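Side-chain contacts in nitroalkane oxidase (Podospora anserina, PDB 3MKH), which oxidises nitroalkanes to aldehydes or ketones with FAD, consuming oxygen and releasing nitrite and hydrogen peroxide: residues A53-G58 with G126-S131; I96-L101 with A171-G176; T104-A109 with I208-R213. All coordinates share one frame; numbering follows the deposited sequence.

Contact 1 of 3, residues A53-G58 with G126-S131; sequences AAVSAG and GSPLAS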
ATOM      1  N   ALA A  53     -14.249 -32.087 -25.081  1.00 19.04           N
ATOM      2  CA  ALA A  53     -12.993 -32.172 -25.818  1.00 22.44           C
ATOM      3  C   ALA A  53     -11.808 -32.252 -24.862  1.00 24.17           C
ATOM      4  O   ALA A  53     -10.834 -32.962 -25.141  1.00 22.02           O
ATOM      5  CB  ALA A  53     -12.833 -30.982 -26.788  1.00 23.39           C
ATOM      6  N   ALA A  54     -11.882 -31.514 -23.749  1.00 20.20           N
ATOM      7  CA  ALA A  54     -10.840 -31.557 -22.716  1.00 19.93           C
ATOM      8  C   ALA A  54     -10.808 -32.920 -22.053  1.00 20.91           C
ATOM      9  O   ALA A  54      -9.741 -33.452 -21.717  1.00 21.37           O
ATOM     10  CB  ALA A  54     -11.077 -30.465 -21.662  1.00 23.30           C
ATOM     11  N   VAL A  55     -11.987 -33.490 -21.858  1.00 20.42           N
ATOM     12  CA  VAL A  55     -12.086 -34.823 -21.290  1.00 18.93           C
ATOM     13  C   VAL A  55     -11.401 -35.834 -22.217  1.00 22.94           C
ATOM     14  O   VAL A  55     -10.603 -36.686 -21.769  1.00 22.19           O
ATOM     15  CB  VAL A  55     -13.535 -35.247 -21.063  1.00 19.26           C
ATOM     16  CG1 VAL A  55     -13.588 -36.760 -20.744  1.00 22.23           C
ATOM     17  CG2 VAL A  55     -14.172 -34.427 -19.924  1.00 17.83           C
ATOM     18  N   SER A  56     -11.703 -35.727 -23.505  1.00 20.47           N
ATOM     19  CA  SER A  56     -11.119 -36.620 -24.506  1.00 25.01           C
ATOM     20  C   SER A  56      -9.597 -36.476 -24.585  1.00 26.35           C
ATOM     21  O   SER A  56      -8.887 -37.440 -24.888  1.00 25.06           O
ATOM     22  CB  SER A  56     -11.762 -36.395 -25.873  1.00 24.57           C
ATOM     23  OG  SER A  56     -11.169 -37.261 -26.819  1.00 28.63           O
ATOM     24  N   ALA A  57      -9.108 -35.276 -24.286  1.00 22.17           N
ATOM     25  CA  ALA A  57      -7.675 -34.993 -24.209  1.00 20.72           C
ATOM     26  C   ALA A  57      -7.010 -35.542 -22.931  1.00 27.98           C
ATOM     27  O   ALA A  57      -5.795 -35.423 -22.763  1.00 25.33           O
ATOM     28  CB  ALA A  57      -7.429 -33.484 -24.335  1.00 21.63           C
ATOM     29  N   GLY A  58      -7.805 -36.138 -22.040  1.00 23.17           N
ATOM     30  CA  GLY A  58      -7.282 -36.769 -20.842  1.00 22.58           C
ATOM     31  C   GLY A  58      -7.239 -35.894 -19.590  1.00 25.40           C
ATOM     32  O   GLY A  58      -6.641 -36.289 -18.586  1.00 19.90           O
ATOM     33  N   GLY A 126     -17.297 -38.762 -22.712  1.00 26.86           N
ATOM     34  CA  GLY A 126     -18.397 -38.018 -22.134  1.00 27.70           C
ATOM     35  C   GLY A 126     -17.933 -36.695 -21.540  1.00 25.76           C
ATOM     36  O   GLY A 126     -16.889 -36.158 -21.914  1.00 21.65           O
ATOM     37  N   SER A 127     -18.714 -36.173 -20.602  1.00 22.98           N
ATOM     38  CA  SER A 127     -18.412 -34.892 -19.996  1.00 20.32           C
ATOM     39  C   SER A 127     -18.888 -34.859 -18.555  1.00 23.12           C
ATOM     40  O   SER A 127     -19.664 -33.982 -18.185  1.00 25.27           O
ATOM     41  CB  SER A 127     -19.075 -33.773 -20.812  1.00 24.20           C
ATOM     42  OG  SER A 127     -20.444 -34.063 -21.048  1.00 24.73           O
ATOM     43  N   PRO A 128     -18.401 -35.804 -17.724  1.00 23.07           N
ATOM     44  CA  PRO A 128     -18.844 -35.871 -16.330  1.00 22.17           C
ATOM     45  C   PRO A 128     -18.347 -34.666 -15.525  1.00 21.24           C
ATOM     46  O   PRO A 128     -17.224 -34.216 -15.730  1.00 20.38           O
ATOM     47  CB  PRO A 128     -18.191 -37.158 -15.811  1.00 25.02           C
ATOM     48  CG  PRO A 128     -16.942 -37.330 -16.668  1.00 19.29           C
ATOM     49  CD  PRO A 128     -17.338 -36.786 -18.029  1.00 23.47           C
ATOM     50  N   LEU A 129     -19.184 -34.173 -14.623  1.00 19.46           N
ATOM     51  CA  LEU A 129     -18.863 -33.038 -13.769  1.00 22.20           C
ATOM     52  C   LEU A 129     -18.856 -33.471 -12.319  1.00 21.27           C
ATOM     53  O   LEU A 129     -19.707 -34.264 -11.901  1.00 20.41           O
ATOM     54  CB  LEU A 129     -19.927 -31.950 -13.929  1.00 18.21           C
ATOM     55  CG  LEU A 129     -19.930 -31.145 -15.219  1.00 20.21           C
ATOM     56  CD1 LEU A 129     -21.262 -30.416 -15.346  1.00 20.61           C
ATOM     57  CD2 LEU A 129     -18.768 -30.170 -15.208  1.00 19.91           C
ATOM     58  N   ALA A 130     -17.899 -32.948 -11.558  1.00 20.83           N
ATOM     59  CA  ALA A 130     -17.816 -33.187 -10.123  1.00 17.67           C
ATOM     60  C   ALA A 130     -17.793 -31.837  -9.419  1.00 20.28           C
ATOM     61  O   ALA A 130     -17.412 -30.828 -10.017  1.00 17.72           O
ATOM     62  CB  ALA A 130     -16.551 -34.018  -9.756  1.00 16.87           C
ATOM     63  N   SER A 131     -18.205 -31.820  -8.158  1.00 19.14           N
ATOM     64  CA  SER A 131     -18.315 -30.584  -7.394  1.00 19.64           C
ATOM     65  C   SER A 131     -17.972 -30.836  -5.937  1.00 21.01           C
ATOM     66  O   SER A 131     -18.370 -31.851  -5.375  1.00 21.39           O
ATOM     67  CB  SER A 131     -19.742 -30.034  -7.487  1.00 19.70           C
ATOM     68  OG  SER A 131     -19.853 -28.780  -6.837  1.00 22.66           O
TER
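V55, in the final turn of helix 48-56, and S127, in the loop leading to strand 130-133, bring their CA atoms to 6.5 Å, the nearest approach of the two backbones. Just beyond V55 the helix closes in a Schellman motif: G58, with a positive phi of 93°, turns the chain back and bonds its N to V55 O at 2.9 Å. V55 reaches the loop with its isopropyl group. V55 CG1 lies 3.6 Å from G126 O and V55 CG2 3.8 Å, so the carbonyl rests against both branches in van der Waals contact. With chi1 at 168°, CG1 is anti to the backbone N and CG2 stands beside it; this second branch meets the proline ring, V55 CG2 to P128 CD being 4.4 Å, and passes the CA of S127. The contact thus sets a helix of the N-terminal, helical part of the acyl-CoA dehydrogenase fold against the lead-in to the central sheet. Helix 48-56 also bonds the loop directly: Q48 NE2 to S127 OG, and Y51 OH to P128 O. The burial is uneven, V55 and P128 being enclosed while G126 is exposed.

Contact 2 of 3, residues I96-L101 with A171-G176; sequences IFATGL and ATNCAG. With FAD (flavin-adenine dinucleotide), chain E.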
ATOM      1  N   ILE A  96     -13.499 -26.602 -15.646  1.00 21.29           N
ATOM      2  CA  ILE A  96     -12.662 -27.788 -15.664  1.00 19.47           C
ATOM      3  C   ILE A  96     -11.940 -27.996 -14.341  1.00 19.66           C
ATOM      4  O   ILE A  96     -11.989 -29.080 -13.773  1.00 19.27           O
ATOM      5  CB  ILE A  96     -11.661 -27.738 -16.828  1.00 20.35           C
ATOM      6  CG1 ILE A  96     -12.418 -27.706 -18.150  1.00 19.84           C
ATOM      7  CG2 ILE A  96     -10.728 -28.935 -16.785  1.00 20.29           C
ATOM      8  CD1 ILE A  96     -11.545 -27.418 -19.360  1.00 23.94           C
ATOM      9  N   PHE A  97     -11.262 -26.970 -13.845  1.00 19.88           N
ATOM     10  CA  PHE A  97     -10.534 -27.107 -12.582  1.00 21.74           C
ATOM     11  C   PHE A  97     -11.454 -27.444 -11.408  1.00 24.31           C
ATOM     12  O   PHE A  97     -11.057 -28.141 -10.468  1.00 22.29           O
ATOM     13  CB  PHE A  97      -9.724 -25.836 -12.283  1.00 23.51           C
ATOM     14  CG  PHE A  97      -8.728 -25.494 -13.355  1.00 23.56           C
ATOM     15  CD1 PHE A  97      -8.175 -26.499 -14.141  1.00 25.05           C
ATOM     16  CD2 PHE A  97      -8.340 -24.182 -13.578  1.00 22.38           C
ATOM     17  CE1 PHE A  97      -7.254 -26.203 -15.133  1.00 27.13           C
ATOM     18  CE2 PHE A  97      -7.421 -23.873 -14.560  1.00 22.23           C
ATOM     19  CZ  PHE A  97      -6.871 -24.886 -15.345  1.00 22.30           C
ATOM     20  N   ALA A  98     -12.686 -26.947 -11.460  1.00 19.47           N
ATOM     21  CA  ALA A  98     -13.645 -27.189 -10.376  1.00 21.25           C
ATOM     22  C   ALA A  98     -13.996 -28.678 -10.259  1.00 18.13           C
ATOM     23  O   ALA A  98     -14.244 -29.183  -9.163  1.00 22.02           O
ATOM     24  CB  ALA A  98     -14.911 -26.354 -10.596  1.00 18.66           C
ATOM     25  N   THR A  99     -14.010 -29.384 -11.380  1.00 16.48           N
ATOM     26  CA  THR A  99     -14.247 -30.838 -11.332  1.00 16.97           C
ATOM     27  C   THR A  99     -13.056 -31.476 -10.609  1.00 19.30           C
ATOM     28  O   THR A  99     -13.217 -32.426  -9.857  1.00 20.04           O
ATOM     29  CB  THR A  99     -14.412 -31.441 -12.738  1.00 21.45           C
ATOM     30  OG1 THR A  99     -15.719 -31.122 -13.242  1.00 21.64           O
ATOM     31  CG2 THR A  99     -14.229 -32.966 -12.731  1.00 18.93           C
ATOM     32  N   GLY A 100     -11.867 -30.927 -10.817  1.00 20.11           N
ATOM     33  CA  GLY A 100     -10.689 -31.431 -10.127  1.00 19.65           C
ATOM     34  C   GLY A 100     -10.787 -31.231  -8.624  1.00 22.17           C
ATOM     35  O   GLY A 100     -10.406 -32.100  -7.840  1.00 20.56           O
ATOM     36  N   LEU A 101     -11.318 -30.087  -8.211  1.00 18.27           N
ATOM     37  CA  LEU A 101     -11.533 -29.831  -6.791  1.00 19.66           C
ATOM     38  C   LEU A 101     -12.559 -30.810  -6.209  1.00 21.86           C
ATOM     39  O   LEU A 101     -12.397 -31.316  -5.089  1.00 21.73           O
ATOM     40  CB  LEU A 101     -11.971 -28.373  -6.561  1.00 19.85           C
ATOM     41  CG  LEU A 101     -12.285 -28.012  -5.098  1.00 21.54           C
ATOM     42  CD1 LEU A 101     -11.079 -28.176  -4.187  1.00 26.30           C
ATOM     43  CD2 LEU A 101     -12.851 -26.596  -4.997  1.00 25.72           C
ATOM     44  N   ALA A 171     -21.175 -23.514  -5.153  1.00 22.25           N
ATOM     45  CA  ALA A 171     -20.423 -24.744  -5.380  1.00 22.22           C
ATOM     46  C   ALA A 171     -20.359 -25.070  -6.862  1.00 23.73           C
ATOM     47  O   ALA A 171     -21.305 -25.595  -7.466  1.00 20.80           O
ATOM     48  CB  ALA A 171     -20.999 -25.893  -4.580  1.00 21.92           C
ATOM     49  N   THR A 172     -19.221 -24.740  -7.444  1.00 19.55           N
ATOM     50  CA  THR A 172     -19.055 -24.795  -8.881  1.00 20.32           C
ATOM     51  C   THR A 172     -19.384 -26.177  -9.452  1.00 21.45           C
ATOM     52  O   THR A 172     -18.875 -27.187  -8.971  1.00 20.78           O
ATOM     53  CB  THR A 172     -17.618 -24.394  -9.251  1.00 21.62           C
ATOM     54  OG1 THR A 172     -17.339 -23.095  -8.713  1.00 21.58           O
ATOM     55  CG2 THR A 172     -17.438 -24.380 -10.745  1.00 17.14           C
ATOM     56  N   ASN A 173     -20.239 -26.199 -10.476  1.00 19.73           N
ATOM     57  CA  ASN A 173     -20.637 -27.423 -11.179  1.00 19.35           C
ATOM     58  C   ASN A 173     -21.735 -28.259 -10.506  1.00 21.32           C
ATOM     59  O   ASN A 173     -22.220 -29.212 -11.113  1.00 19.57           O
ATOM     60  CB  ASN A 173     -19.437 -28.376 -11.415  1.00 19.42           C
ATOM     61  CG  ASN A 173     -18.397 -27.833 -12.379  1.00 19.80           C
ATOM     62  OD1 ASN A 173     -17.264 -28.362 -12.438  1.00 23.65           O
ATOM     63  ND2 ASN A 173     -18.755 -26.823 -13.154  1.00 16.06           N
ATOM     64  N   CYS A 174     -22.122 -27.939  -9.268  1.00 20.90           N
ATOM     65  CA  CYS A 174     -22.975 -28.862  -8.505  1.00 20.16           C
ATOM     66  C   CYS A 174     -24.313 -29.191  -9.180  1.00 24.01           C
ATOM     67  O   CYS A 174     -24.893 -30.259  -8.939  1.00 21.30           O
ATOM     68  CB  CYS A 174     -23.227 -28.345  -7.082  1.00 21.77           C
ATOM     69  SG  CYS A 174     -24.275 -26.863  -7.014  1.00 24.17           S
ATOM     70  N   ALA A 175     -24.794 -28.292 -10.038  1.00 22.07           N
ATOM     71  CA  ALA A 175     -26.102 -28.504 -10.659  1.00 17.79           C
ATOM     72  C   ALA A 175     -26.049 -29.268 -11.993  1.00 21.48           C
ATOM     73  O   ALA A 175     -27.087 -29.645 -12.536  1.00 21.39           O
ATOM     74  CB  ALA A 175     -26.838 -27.159 -10.815  1.00 21.91           C
ATOM     75  N   GLY A 176     -24.846 -29.511 -12.519  1.00 22.27           N
ATOM     76  CA  GLY A 176     -24.704 -30.271 -13.758  1.00 23.60           C
ATOM     77  C   GLY A 176     -25.056 -29.470 -15.002  1.00 23.29           C
ATOM     78  O   GLY A 176     -25.481 -28.319 -14.902  1.00 22.01           O
TER
HETATM   79  PA  FAD E 500     -18.051 -16.163   4.378  0.84 26.80           P
HETATM   80  O1A FAD E 500     -18.529 -17.039   5.445  0.84 24.28           O
HETATM   81  O2A FAD E 500     -18.964 -15.794   3.295  0.84 25.49           O
HETATM   82  O5B FAD E 500     -17.474 -14.823   5.052  0.84 26.55           O
HETATM   83  C5B FAD E 500     -17.650 -13.552   4.429  0.84 22.17           C
HETATM   84  C4B FAD E 500     -16.774 -12.452   5.057  0.84 25.30           C
HETATM   85  O4B FAD E 500     -17.170 -12.259   6.421  0.84 28.20           O
HETATM   86  C3B FAD E 500     -15.305 -12.863   5.111  0.84 24.71           C
HETATM   87  O3B FAD E 500     -14.640 -12.448   3.918  0.84 25.08           O
HETATM   88  C2B FAD E 500     -14.786 -12.062   6.291  0.84 23.39           C
HETATM   89  O2B FAD E 500     -14.415 -10.754   5.870  0.84 21.93           O
HETATM   90  C1B FAD E 500     -15.995 -11.985   7.225  0.84 27.58           C
HETATM   91  N9A FAD E 500     -15.843 -13.024   8.281  0.84 27.69           N
HETATM   92  C8A FAD E 500     -16.662 -14.049   8.497  0.84 27.11           C
HETATM   93  N7A FAD E 500     -16.215 -14.776   9.513  0.84 27.62           N
HETATM   94  C5A FAD E 500     -15.099 -14.207   9.953  0.84 31.34           C
HETATM   95  C6A FAD E 500     -14.208 -14.504  10.975  0.84 33.19           C
HETATM   96  N6A FAD E 500     -14.398 -15.563  11.752  0.84 33.10           N
HETATM   97  N1A FAD E 500     -13.154 -13.704  11.167  0.84 27.38           N
HETATM   98  C2A FAD E 500     -12.958 -12.648  10.399  0.84 30.69           C
HETATM   99  N3A FAD E 500     -13.789 -12.335   9.419  0.84 28.15           N
HETATM  100  C4A FAD E 500     -14.862 -13.093   9.171  0.84 29.44           C
HETATM  101  N1  FAD E 500     -17.613 -23.083  -2.888  0.84 24.46           N
HETATM  102  C2  FAD E 500     -17.624 -24.471  -2.849  0.84 23.17           C
HETATM  103  O2  FAD E 500     -18.059 -25.043  -1.860  0.84 26.13           O
HETATM  104  N3  FAD E 500     -17.138 -25.205  -3.927  0.84 24.14           N
HETATM  105  C4  FAD E 500     -16.645 -24.558  -5.058  0.84 25.05           C
HETATM  106  O4  FAD E 500     -16.223 -25.217  -6.005  0.84 21.80           O
HETATM  107  C4X FAD E 500     -16.635 -23.170  -5.096  0.84 25.86           C
HETATM  108  N5  FAD E 500     -16.142 -22.488  -6.212  0.84 25.03           N
HETATM  109  C5X FAD E 500     -16.454 -21.135  -6.376  0.84 22.33           C
HETATM  110  C6  FAD E 500     -16.285 -20.505  -7.605  0.84 21.03           C
HETATM  111  C7  FAD E 500     -16.606 -19.161  -7.752  0.84 22.18           C
HETATM  112  C7M FAD E 500     -16.429 -18.461  -9.096  0.84 22.87           C
HETATM  113  C8  FAD E 500     -17.095 -18.447  -6.666  0.84 25.84           C
HETATM  114  C8M FAD E 500     -17.452 -16.968  -6.815  0.84 22.00           C
HETATM  115  C9  FAD E 500     -17.255 -19.075  -5.440  0.84 24.46           C
HETATM  116  C9A FAD E 500     -16.939 -20.417  -5.294  0.84 21.82           C
HETATM  117  N10 FAD E 500     -17.105 -21.050  -4.063  0.84 27.04           N
HETATM  118  C10 FAD E 500     -17.117 -22.439  -4.014  0.84 28.96           C
HETATM  119  C1' FAD E 500     -17.254 -20.267  -2.813  0.84 27.62           C
HETATM  120  C2' FAD E 500     -15.888 -19.916  -2.222  0.84 26.53           C
HETATM  121  O2' FAD E 500     -15.196 -21.105  -1.856  0.84 26.24           O
HETATM  122  C3' FAD E 500     -15.982 -18.972  -1.012  0.84 27.34           C
HETATM  123  O3' FAD E 500     -14.669 -18.541  -0.681  0.84 26.31           O
HETATM  124  C4' FAD E 500     -16.601 -19.621   0.234  0.84 27.45           C
HETATM  125  O4' FAD E 500     -18.019 -19.626   0.135  0.84 25.42           O
HETATM  126  C5' FAD E 500     -16.197 -18.848   1.495  0.84 27.32           C
HETATM  127  O5' FAD E 500     -16.519 -17.461   1.380  0.84 27.73           O
HETATM  128  P   FAD E 500     -15.950 -16.401   2.425  0.84 28.69           P
HETATM  129  O1P FAD E 500     -14.523 -16.677   2.626  0.84 26.69           O
HETATM  130  O2P FAD E 500     -16.356 -15.059   2.007  0.84 26.46           O
HETATM  131  O3P FAD E 500     -16.723 -16.838   3.772  0.84 27.68           O
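At the flavin site of this acyl-CoA dehydrogenase relative, A98 and T99 of helix 90-109 pack against T172 and N173, in the loop after strand 161-168 whose A171 and T172 bind FAD. The loop is two overlapping turns, a type II beta turn from A171 to C174 and a type I turn from N173 to G176. Its first turn carries T172 against the helix, with CA atoms of A98 and T172 6.1 Å apart. The methyl of A98 abuts the methyl of T172: A98 CB to T172 CG2 is 3.2 Å, tighter than usual van der Waals contact and doubtful in its exact value. Chi1 of T172, -56°, puts CG2 anti to the backbone N and toward the helix, and leaves OG1 for the cofactor, where T172 OG1 comes to 2.8 Å from FAD N5 of the isoalloxazine. The backbone of T172 also serves the flavin, T172 N giving FAD O4 a weak hydrogen bond of 3.4 Å with an N-H...O angle of 142°. From the helix, L101 CD2 comes to 3.8 Å from FAD O4, while A171 CA approaches FAD N3. Next to the methyl pair the side chains of T99 and N173 cross at about a right angle, and T99 OG1 is bonded to Y51 OH. FAD is also bonded by R301 NH1 of a second subunit and A373 O of that same second subunit. One threonine thus divides its duties, with its methyl against the helix and its hydroxyl next to N5, the flavin atom central to redox chemistry. The polar groups near O4 and N5 are consistent with helping to tune the flavin's electron affinity.

Contact 3 of 3, residues T104-A109 with I208-R213; sequences TPINLA and IILVTR
P105 and I106, near the end of helix 90-109, meet I208 and L210 of strand 206-212 in a contact made entirely of apolar side chains. Two pairs carry it. In the first, P105 directs its CB at the strand, and P105 CB lies 4.3 Å from I208 CD1. In that isoleucine, chi2 of 179° extends the chain to CD1, the terminal methyl that meets the proline. In the second, I106 and L210 slant across one another and touch by their ends: I106 CD1 is 4.0 Å from L210 CD2, and I106 CG1 is 4.2 Å from that same methyl. Both residues start out from their backbones at an angle to the opposite segment and reach it with their far ends; chi1 of I106 is -61°, which holds CG1 beside its backbone N, and the chain runs on outward to CD1. The backbones consequently stay well apart, P105 CA and I208 CA being 8.4 Å from each other. Neighbouring apolar groups enlarge the patch, with V265 of helix 262-298 and L256 of strand 255-257 touching both P105 and I208, and C186 of strand 184-191 touching I208 and L210.

Backbone hydrogen bonding differs between the two segments. The helix bonds within itself, while the strand pairs with its sheet neighbours 184-191 and 255-257. The helix is kinked at P105 and I106, whose N atoms make no bond to the preceding turn, and regains its pattern with L108 N bonded to T104 O at 2.9 Å.

The arrangement is a helix laid on a beta sheet, joining the N-terminal helical domain to the middle beta domain as in the acyl-CoA dehydrogenase fold.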
ATOM      1  N   THR A 104     -10.962 -34.101  -5.472  1.00 20.48           N
ATOM      2  CA  THR A 104      -9.876 -34.068  -4.494  1.00 21.16           C
ATOM      3  C   THR A 104     -10.175 -34.812  -3.176  1.00 23.47           C
ATOM      4  O   THR A 104      -9.341 -35.582  -2.708  1.00 24.95           O
ATOM      5  CB  THR A 104      -9.394 -32.618  -4.235  1.00 23.88           C
ATOM      6  OG1 THR A 104      -8.914 -32.060  -5.465  1.00 24.00           O
ATOM      7  CG2 THR A 104      -8.266 -32.589  -3.176  1.00 24.33           C
ATOM      8  N   PRO A 105     -11.364 -34.611  -2.584  1.00 22.65           N
ATOM      9  CA  PRO A 105     -11.648 -35.363  -1.351  1.00 23.75           C
ATOM     10  C   PRO A 105     -11.599 -36.866  -1.559  1.00 23.89           C
ATOM     11  O   PRO A 105     -11.204 -37.595  -0.656  1.00 22.08           O
ATOM     12  CB  PRO A 105     -13.073 -34.920  -0.989  1.00 25.84           C
ATOM     13  CG  PRO A 105     -13.163 -33.536  -1.580  1.00 21.54           C
ATOM     14  CD  PRO A 105     -12.448 -33.662  -2.903  1.00 21.93           C
ATOM     15  N   ILE A 106     -11.983 -37.317  -2.745  1.00 22.73           N
ATOM     16  CA  ILE A 106     -11.920 -38.725  -3.096  1.00 25.32           C
ATOM     17  C   ILE A 106     -10.467 -39.210  -3.273  1.00 28.07           C
ATOM     18  O   ILE A 106     -10.124 -40.300  -2.815  1.00 25.42           O
ATOM     19  CB  ILE A 106     -12.790 -39.036  -4.321  1.00 29.55           C
ATOM     20  CG1 ILE A 106     -14.250 -38.699  -3.992  1.00 31.33           C
ATOM     21  CG2 ILE A 106     -12.699 -40.510  -4.682  1.00 29.60           C
ATOM     22  CD1 ILE A 106     -15.171 -38.740  -5.169  1.00 29.90           C
ATOM     23  N   ASN A 107      -9.619 -38.399  -3.908  1.00 24.55           N
ATOM     24  CA  ASN A 107      -8.184 -38.685  -3.952  1.00 23.20           C
ATOM     25  C   ASN A 107      -7.634 -38.809  -2.538  1.00 28.62           C
ATOM     26  O   ASN A 107      -6.769 -39.650  -2.267  1.00 29.71           O
ATOM     27  CB  ASN A 107      -7.411 -37.567  -4.658  1.00 23.41           C
ATOM     28  CG  ASN A 107      -7.577 -37.592  -6.160  1.00 26.47           C
ATOM     29  OD1 ASN A 107      -7.474 -36.559  -6.821  1.00 28.58           O
ATOM     30  ND2 ASN A 107      -7.834 -38.764  -6.706  1.00 20.11           N
ATOM     31  N   LEU A 108      -8.127 -37.962  -1.633  1.00 24.51           N
ATOM     32  CA  LEU A 108      -7.595 -37.920  -0.267  1.00 27.67           C
ATOM     33  C   LEU A 108      -8.102 -39.049   0.645  1.00 30.19           C
ATOM     34  O   LEU A 108      -7.374 -39.493   1.527  1.00 30.27           O
ATOM     35  CB  LEU A 108      -7.852 -36.561   0.397  1.00 24.42           C
ATOM     36  CG  LEU A 108      -7.188 -35.329  -0.237  1.00 25.70           C
ATOM     37  CD1 LEU A 108      -7.700 -34.056   0.410  1.00 24.04           C
ATOM     38  CD2 LEU A 108      -5.669 -35.403  -0.141  1.00 34.69           C
ATOM     39  N   ALA A 109      -9.326 -39.527   0.432  1.00 25.08           N
ATOM     40  CA  ALA A 109      -9.966 -40.351   1.467  1.00 31.59           C
ATOM     41  C   ALA A 109     -10.736 -41.575   0.975  1.00 29.78           C
ATOM     42  O   ALA A 109     -11.332 -42.289   1.773  1.00 32.80           O
ATOM     43  CB  ALA A 109     -10.882 -39.479   2.336  1.00 30.35           C
ATOM     44  N   ILE A 208     -18.297 -35.874   4.981  1.00 23.23           N
ATOM     45  CA  ILE A 208     -18.462 -35.685   3.543  1.00 23.73           C
ATOM     46  C   ILE A 208     -19.215 -36.892   2.989  1.00 26.14           C
ATOM     47  O   ILE A 208     -18.828 -38.051   3.218  1.00 25.77           O
ATOM     48  CB  ILE A 208     -17.116 -35.523   2.813  1.00 21.65           C
ATOM     49  CG1 ILE A 208     -16.328 -34.347   3.404  1.00 21.66           C
ATOM     50  CG2 ILE A 208     -17.343 -35.340   1.296  1.00 23.21           C
ATOM     51  CD1 ILE A 208     -14.971 -34.129   2.750  1.00 24.89           C
ATOM     52  N   ILE A 209     -20.311 -36.630   2.287  1.00 23.12           N
ATOM     53  CA  ILE A 209     -21.116 -37.708   1.706  1.00 23.46           C
ATOM     54  C   ILE A 209     -21.242 -37.479   0.218  1.00 21.64           C
ATOM     55  O   ILE A 209     -21.558 -36.369  -0.212  1.00 22.23           O
ATOM     56  CB  ILE A 209     -22.534 -37.761   2.332  1.00 24.14           C
ATOM     57  CG1 ILE A 209     -22.426 -37.809   3.858  1.00 28.05           C
ATOM     58  CG2 ILE A 209     -23.326 -38.944   1.800  1.00 24.75           C
ATOM     59  CD1 ILE A 209     -23.751 -38.019   4.557  1.00 29.24           C
ATOM     60  N   LEU A 210     -20.987 -38.525  -0.564  1.00 22.18           N
ATOM     61  CA  LEU A 210     -21.153 -38.463  -2.002  1.00 20.88           C
ATOM     62  C   LEU A 210     -22.626 -38.425  -2.379  1.00 26.49           C
ATOM     63  O   LEU A 210     -23.459 -39.068  -1.739  1.00 23.72           O
ATOM     64  CB  LEU A 210     -20.457 -39.648  -2.691  1.00 21.92           C
ATOM     65  CG  LEU A 210     -18.960 -39.799  -2.403  1.00 26.08           C
ATOM     66  CD1 LEU A 210     -18.343 -40.970  -3.197  1.00 25.82           C
ATOM     67  CD2 LEU A 210     -18.226 -38.469  -2.663  1.00 24.37           C
ATOM     68  N   VAL A 211     -22.933 -37.650  -3.413  1.00 21.34           N
ATOM     69  CA  VAL A 211     -24.255 -37.638  -4.029  1.00 24.37           C
ATOM     70  C   VAL A 211     -24.084 -37.639  -5.548  1.00 26.51           C
ATOM     71  O   VAL A 211     -23.510 -36.705  -6.122  1.00 26.26           O
ATOM     72  CB  VAL A 211     -25.081 -36.392  -3.616  1.00 22.44           C
ATOM     73  CG1 VAL A 211     -26.421 -36.361  -4.369  1.00 24.36           C
ATOM     74  CG2 VAL A 211     -25.311 -36.379  -2.111  1.00 21.51           C
ATOM     75  N   THR A 212     -24.589 -38.684  -6.198  1.00 23.98           N
ATOM     76  CA  THR A 212     -24.457 -38.814  -7.643  1.00 27.56           C
ATOM     77  C   THR A 212     -25.756 -38.400  -8.312  1.00 28.46           C
ATOM     78  O   THR A 212     -26.805 -38.346  -7.666  1.00 25.72           O
ATOM     79  CB  THR A 212     -24.123 -40.266  -8.072  1.00 28.28           C
ATOM     80  OG1 THR A 212     -25.244 -41.127  -7.803  1.00 29.63           O
ATOM     81  CG2 THR A 212     -22.902 -40.777  -7.330  1.00 26.12           C
ATOM     82  N   ARG A 213     -25.688 -38.107  -9.603  1.00 23.60           N
ATOM     83  CA  ARG A 213     -26.910 -37.830 -10.353  1.00 28.16           C
ATOM     84  C   ARG A 213     -27.872 -39.032 -10.278  1.00 26.61           C
ATOM     85  O   ARG A 213     -29.078 -38.855 -10.163  1.00 25.36           O
ATOM     86  CB  ARG A 213     -26.593 -37.459 -11.802  1.00 26.08           C
ATOM     87  CG  ARG A 213     -27.828 -37.286 -12.682  1.00 27.59           C
ATOM     88  CD  ARG A 213     -28.866 -36.307 -12.098  1.00 26.18           C
ATOM     89  NE  ARG A 213     -29.891 -36.059 -13.115  1.00 27.49           N
ATOM     90  CZ  ARG A 213     -29.793 -35.125 -14.059  1.00 29.58           C
ATOM     91  NH1 ARG A 213     -28.746 -34.308 -14.077  1.00 26.33           N
ATOM     92  NH2 ARG A 213     -30.746 -34.996 -14.974  1.00 25.62           N
TER

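How the contacts relate
Helix 90-109 ties contacts 2 and 3 together, its earlier turns serving the flavin site and its later ones the sheet, and the two contact centres lie about 12 Å apart. Both are buried, whereas contact 1 is only partly so, with G126 exposed. Contacts 1 and 2 touch directly: S131 OG is 2.8 Å from T172 O, a probable hydrogen bond that links the strand of one to the flavin loop of the other. Contacts 1 and 3 do not touch but reach the same sheet. Chemistry follows place: contact 1 sets a buried valine against a carbonyl and a proline, contact 2 mixes methyl and polar groups beside the cofactor, and contact 3 is purely aliphatic between domains.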